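Side-chain contacts in beta-galactosidase (Streptococcus pneumoniae, PDB 4CUA), which hydrolyses terminal beta-galactosides as a multidomain enzyme, the part described here being a calcium-containing carbohydrate-binding module that probably binds sugars: residues Val163-Asp166 with Asn167-Gly170; Ser28-Val31 with Ser32-Asn35. All coordinates share one frame; numbering follows the deposited sequence.

Interaction 1: Val163-Asp166 with Asn167-Gly170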
loop_
_atom_site.group_PDB
_atom_site.type_symbol
_atom_site.label_atom_id
_atom_site.label_comp_id
_atom_site.label_asym_id
_atom_site.label_seq_id
_atom_site.Cartn_x
_atom_site.Cartn_y
_atom_site.Cartn_z
ATOM N N VAL A 163 -8.364 4.612 7.342
ATOM C CA VAL A 163 -8.491 5.405 8.567
ATOM C C VAL A 163 -8.215 4.530 9.753
ATOM O O VAL A 163 -8.790 3.417 9.891
ATOM C CB VAL A 163 -9.902 6.006 8.694
ATOM C CG1 VAL A 163 -9.919 6.907 9.916
ATOM C CG2 VAL A 163 -10.247 6.827 7.482
ATOM N N LYS A 164 -7.347 4.965 10.668
ATOM C CA LYS A 164 -7.033 4.175 11.832
ATOM C C LYS A 164 -8.191 3.903 12.741
ATOM O O LYS A 164 -9.141 4.685 12.761
ATOM C CB LYS A 164 -5.937 4.831 12.662
ATOM C CG LYS A 164 -6.421 6.037 13.445
ATOM C CD LYS A 164 -5.363 6.518 14.421
ATOM C CE LYS A 164 -5.958 7.560 15.398
ATOM N NZ LYS A 164 -7.041 6.991 16.254
ATOM N N ALA A 165 -8.081 2.844 13.507
ATOM C CA ALA A 165 -9.090 2.512 14.507
ATOM C C ALA A 165 -9.013 3.592 15.604
ATOM O O ALA A 165 -7.950 4.064 15.965
ATOM C CB ALA A 165 -8.815 1.151 15.073
ATOM N N ASP A 166 -10.166 3.880 16.201
ATOM C CA ASP A 166 -10.205 4.901 17.241
ATOM C C ASP A 166 -9.425 4.579 18.487
ATOM O O ASP A 166 -8.810 5.491 19.126
ATOM C CB ASP A 166 -11.664 5.172 17.625
ATOM C CG ASP A 166 -12.467 5.801 16.535
ATOM O OD1 ASP A 166 -11.964 6.243 15.477
ATOM O OD2 ASP A 166 -13.716 5.904 16.765
ATOM N N ASN A 167 -9.287 3.308 18.811
ATOM C CA ASN A 167 -8.487 2.890 19.930
ATOM C C ASN A 167 -6.991 2.647 19.638
ATOM O O ASN A 167 -6.268 2.122 20.473
ATOM C CB ASN A 167 -9.121 1.681 20.650
ATOM C CG ASN A 167 -9.029 0.385 19.865
ATOM O OD1 ASN A 167 -8.651 0.348 18.698
ATOM N ND2 ASN A 167 -9.348 -0.701 20.534
ATOM N N LYS A 168 -6.536 3.068 18.458
ATOM C CA LYS A 168 -5.139 2.916 18.091
ATOM C C LYS A 168 -4.551 4.283 17.771
ATOM O O LYS A 168 -5.282 5.231 17.481
ATOM C CB LYS A 168 -5.056 2.008 16.861
ATOM C CG LYS A 168 -5.525 0.591 17.046
ATOM C CD LYS A 168 -4.761 -0.196 18.070
ATOM C CE LYS A 168 -5.179 -1.667 18.107
ATOM N NZ LYS A 168 -4.358 -2.431 19.040
ATOM N N ARG A 169 -3.225 4.336 17.708
ATOM C CA ARG A 169 -2.512 5.535 17.346
ATOM C C ARG A 169 -2.022 5.467 15.846
ATOM O O ARG A 169 -1.362 6.373 15.349
ATOM C CB ARG A 169 -1.358 5.764 18.314
ATOM C CG ARG A 169 -1.807 6.080 19.774
ATOM C CD ARG A 169 -0.653 6.135 20.727
ATOM N NE ARG A 169 0.107 7.402 20.554
ATOM C CZ ARG A 169 1.267 7.654 21.148
ATOM N NH1 ARG A 169 1.817 6.812 21.990
ATOM N NH2 ARG A 169 1.842 8.835 20.917
ATOM N N GLY A 170 -2.367 4.364 15.153
ATOM C CA GLY A 170 -2.075 4.267 13.733
ATOM C C GLY A 170 -2.502 2.949 13.161
ATOM O O GLY A 170 -2.941 2.059 13.883
HETATM O O HOH W 1 -5.727 1.212 13.438
HETATM O O HOH W 2 -6.199 6.632 20.132
#
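Ala165 and Lys168 close a type I beta turn: Lys168 N gives its hydrogen to Ala165 O at 3.0 Å, with Asp166 and Asn167 at the two corners. The side chain of Lys164 then folds over the turn. Its chain runs extended from CB and bends at the last torsion (chi4 63°), which swings the ammonium group onto the backbone. Lys164 NZ bonds to Lys168 O at 2.8 Å, arriving nearly along the C=O axis, and to Ala165 O at 3.1 Å. Ala165 O is thereby gripped twice, since Lys164 NZ and Lys168 N reach it from opposite faces of its carbonyl plane. Beside the turn, Ala165 CB rests against Lys168 CG (3.9 Å) and Asn167 OD1 (3.7 Å). Two side chains reach the loop between strands 70-83 and 94-100: Asp166 forms a salt bridge with Lys93, and Lys168 NZ a hydrogen bond with Asp86 O. One water links Ala165 N with Gly170 O, and another joins Asp166 O to Lys168 O. The whole is a beta turn braced by a lysine ammonium on its carbonyls, set in the surface loop between strands 157-163 and 172-177 of a galactose-binding-like beta-sandwich.

Interaction 2: Ser28-Val31 with Ser32-Asn35. With CA (calcium ion), chain C; EDO (1,2-ethanediol), chain F; EDO (1,2-ethanediol), chain D.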
loop_
_atom_site.group_PDB
_atom_site.type_symbol
_atom_site.label_atom_id
_atom_site.label_comp_id
_atom_site.label_asym_id
_atom_site.label_seq_id
_atom_site.Cartn_x
_atom_site.Cartn_y
_atom_site.Cartn_z
ATOM N N SER A 28 10.378 5.703 11.318
ATOM C CA SER A 28 11.148 4.482 11.566
ATOM C C SER A 28 10.448 3.238 10.982
ATOM O O SER A 28 11.009 2.115 11.072
ATOM C CB SER A 28 11.356 4.241 13.080
ATOM O OG SER A 28 10.110 4.156 13.686
ATOM N N ASP A 29 9.262 3.449 10.388
ATOM C CA ASP A 29 8.462 2.407 9.743
ATOM C C ASP A 29 8.216 2.787 8.280
ATOM O O ASP A 29 7.065 2.989 7.867
ATOM C CB ASP A 29 7.118 2.241 10.429
ATOM C CG ASP A 29 7.205 1.721 11.834
ATOM O OD1 ASP A 29 7.994 0.800 12.116
ATOM O OD2 ASP A 29 6.346 2.172 12.662
ATOM N N PRO A 30 9.290 2.893 7.498
ATOM C CA PRO A 30 9.123 3.386 6.116
ATOM C C PRO A 30 8.282 2.435 5.290
ATOM O O PRO A 30 8.264 1.220 5.543
ATOM C CB PRO A 30 10.530 3.419 5.582
ATOM C CG PRO A 30 11.270 2.441 6.441
ATOM C CD PRO A 30 10.677 2.600 7.800
ATOM N N VAL A 31 7.597 2.940 4.281
ATOM C CA VAL A 31 6.695 2.132 3.464
ATOM C C VAL A 31 7.413 1.110 2.625
ATOM O O VAL A 31 6.801 0.161 2.211
ATOM C CB VAL A 31 5.774 3.062 2.614
ATOM C CG1 VAL A 31 6.532 3.648 1.455
ATOM C CG2 VAL A 31 4.515 2.296 2.166
ATOM N N SER A 32 8.684 1.302 2.368
ATOM C CA SER A 32 9.506 0.282 1.680
ATOM C C SER A 32 9.449 -1.049 2.421
ATOM O O SER A 32 9.624 -2.120 1.838
ATOM C CB SER A 32 10.966 0.777 1.562
ATOM O OG SER A 32 11.472 1.159 2.823
ATOM N N ASN A 33 9.129 -1.042 3.721
ATOM C CA ASN A 33 8.871 -2.285 4.428
ATOM C C ASN A 33 7.763 -3.127 3.941
ATOM O O ASN A 33 7.670 -4.279 4.309
ATOM C CB ASN A 33 8.642 -2.022 5.906
ATOM C CG ASN A 33 9.919 -1.601 6.644
ATOM O OD1 ASN A 33 11.046 -1.910 6.220
ATOM N ND2 ASN A 33 9.743 -0.987 7.781
ATOM N N VAL A 34 6.825 -2.583 3.150
ATOM C CA VAL A 34 5.666 -3.378 2.789
ATOM C C VAL A 34 5.863 -4.286 1.544
ATOM O O VAL A 34 4.967 -5.035 1.212
ATOM C CB VAL A 34 4.353 -2.601 2.624
ATOM C CG1 VAL A 34 4.099 -1.688 3.835
ATOM C CG2 VAL A 34 4.308 -1.788 1.306
ATOM N N ASN A 35 6.991 -4.115 0.849
ATOM C CA ASN A 35 7.208 -4.978 -0.318
ATOM C C ASN A 35 8.617 -5.458 -0.329
ATOM O O ASN A 35 9.228 -5.686 -1.421
ATOM C CB ASN A 35 6.854 -4.261 -1.635
ATOM C CG ASN A 35 7.757 -3.117 -1.961
ATOM O OD1 ASN A 35 8.396 -2.511 -1.134
ATOM N ND2 ASN A 35 7.759 -2.766 -3.290
HETATM CA CA CA C . 7.639 -6.475 4.880
HETATM C C1 EDO F . 11.695 -1.298 10.753
HETATM O O1 EDO F . 11.675 -0.225 9.843
HETATM C C2 EDO F . 10.493 -1.220 11.679
HETATM O O2 EDO F . 9.257 -1.493 10.964
HETATM C C1 EDO D . 4.067 0.504 16.361
HETATM O O1 EDO D . 4.775 -0.340 17.253
HETATM C C2 EDO D . 4.969 1.423 15.565
HETATM O O2 EDO D . 5.805 0.587 14.697
#
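Pro30 and Asn33 meet at an oblique angle, with Pro30 CD 3.7 Å from Asn33 ND2. Asn33 CG stands beside its own backbone N (chi1 -71°), a position that carries the side chain back along the preceding residues. There Asn33 ND2 donates to O1 of a 1,2-ethanediol (chain F) at 2.9 Å in a fairly straight bond of 163°, and it also bonds to Arg48 O. The same diol donates through O1 to Ser28 O and through O2 to Asp29 OD1, so one small molecule, probably from the crystallisation liquor, bridges the two segments. A second diol (chain D) sits at the other carboxylate oxygen, its O2 2.6 Å from Asp29 OD2, an oxygen that is also hydrogen-bonded to Thr50 and Asn26.

Elsewhere on the turn, Ser32 OG lies against Pro30 CB at 3.7 Å. Val31 and Val34 carry the apolar side, each presenting its CG2 methyl to the other at 4.2 Å; Val34 CG2 also packs on Val31 O at 3.3 Å. Beneath these side chains the successive bonds Asn33 N to Pro30 O and Val34 N to Val31 O wind a 3-10 turn. Asn33 O at the turn binds the calcium ion at 2.3 Å, where Asp36, Leu38, Asn47, Thr174 and Glu175 complete the site. The two valines face the sandwich, touching Ala20 of strand 19-22, Trp49 of strand 49-50 and Val61 of strand 58-67, while Val34 is joined to Val176 of strand 172-177 by a backbone hydrogen bond.

From the N terminus, the chain leaves strand 19-22 and makes interaction 2 in the loop leading to strand 49-50; most of the sheet follows before interaction 1 turns the loop between strands 157-163 and 172-177. The two are in series, neither nested nor crossed, with centres about 19 Å apart and nearest atoms about 9 Å. They illustrate how short-range turns shape the connections of a beta-sandwich: one at the surface, the other partly buried against the strands. Strand 172-177, entered just after residues 167-170, supplies Thr174 and Glu175 to the calcium that Asn33 also binds, so the later loop feeds into the strand to which the earlier loop is joined through the shared calcium and the Val34-Val176 backbone bond.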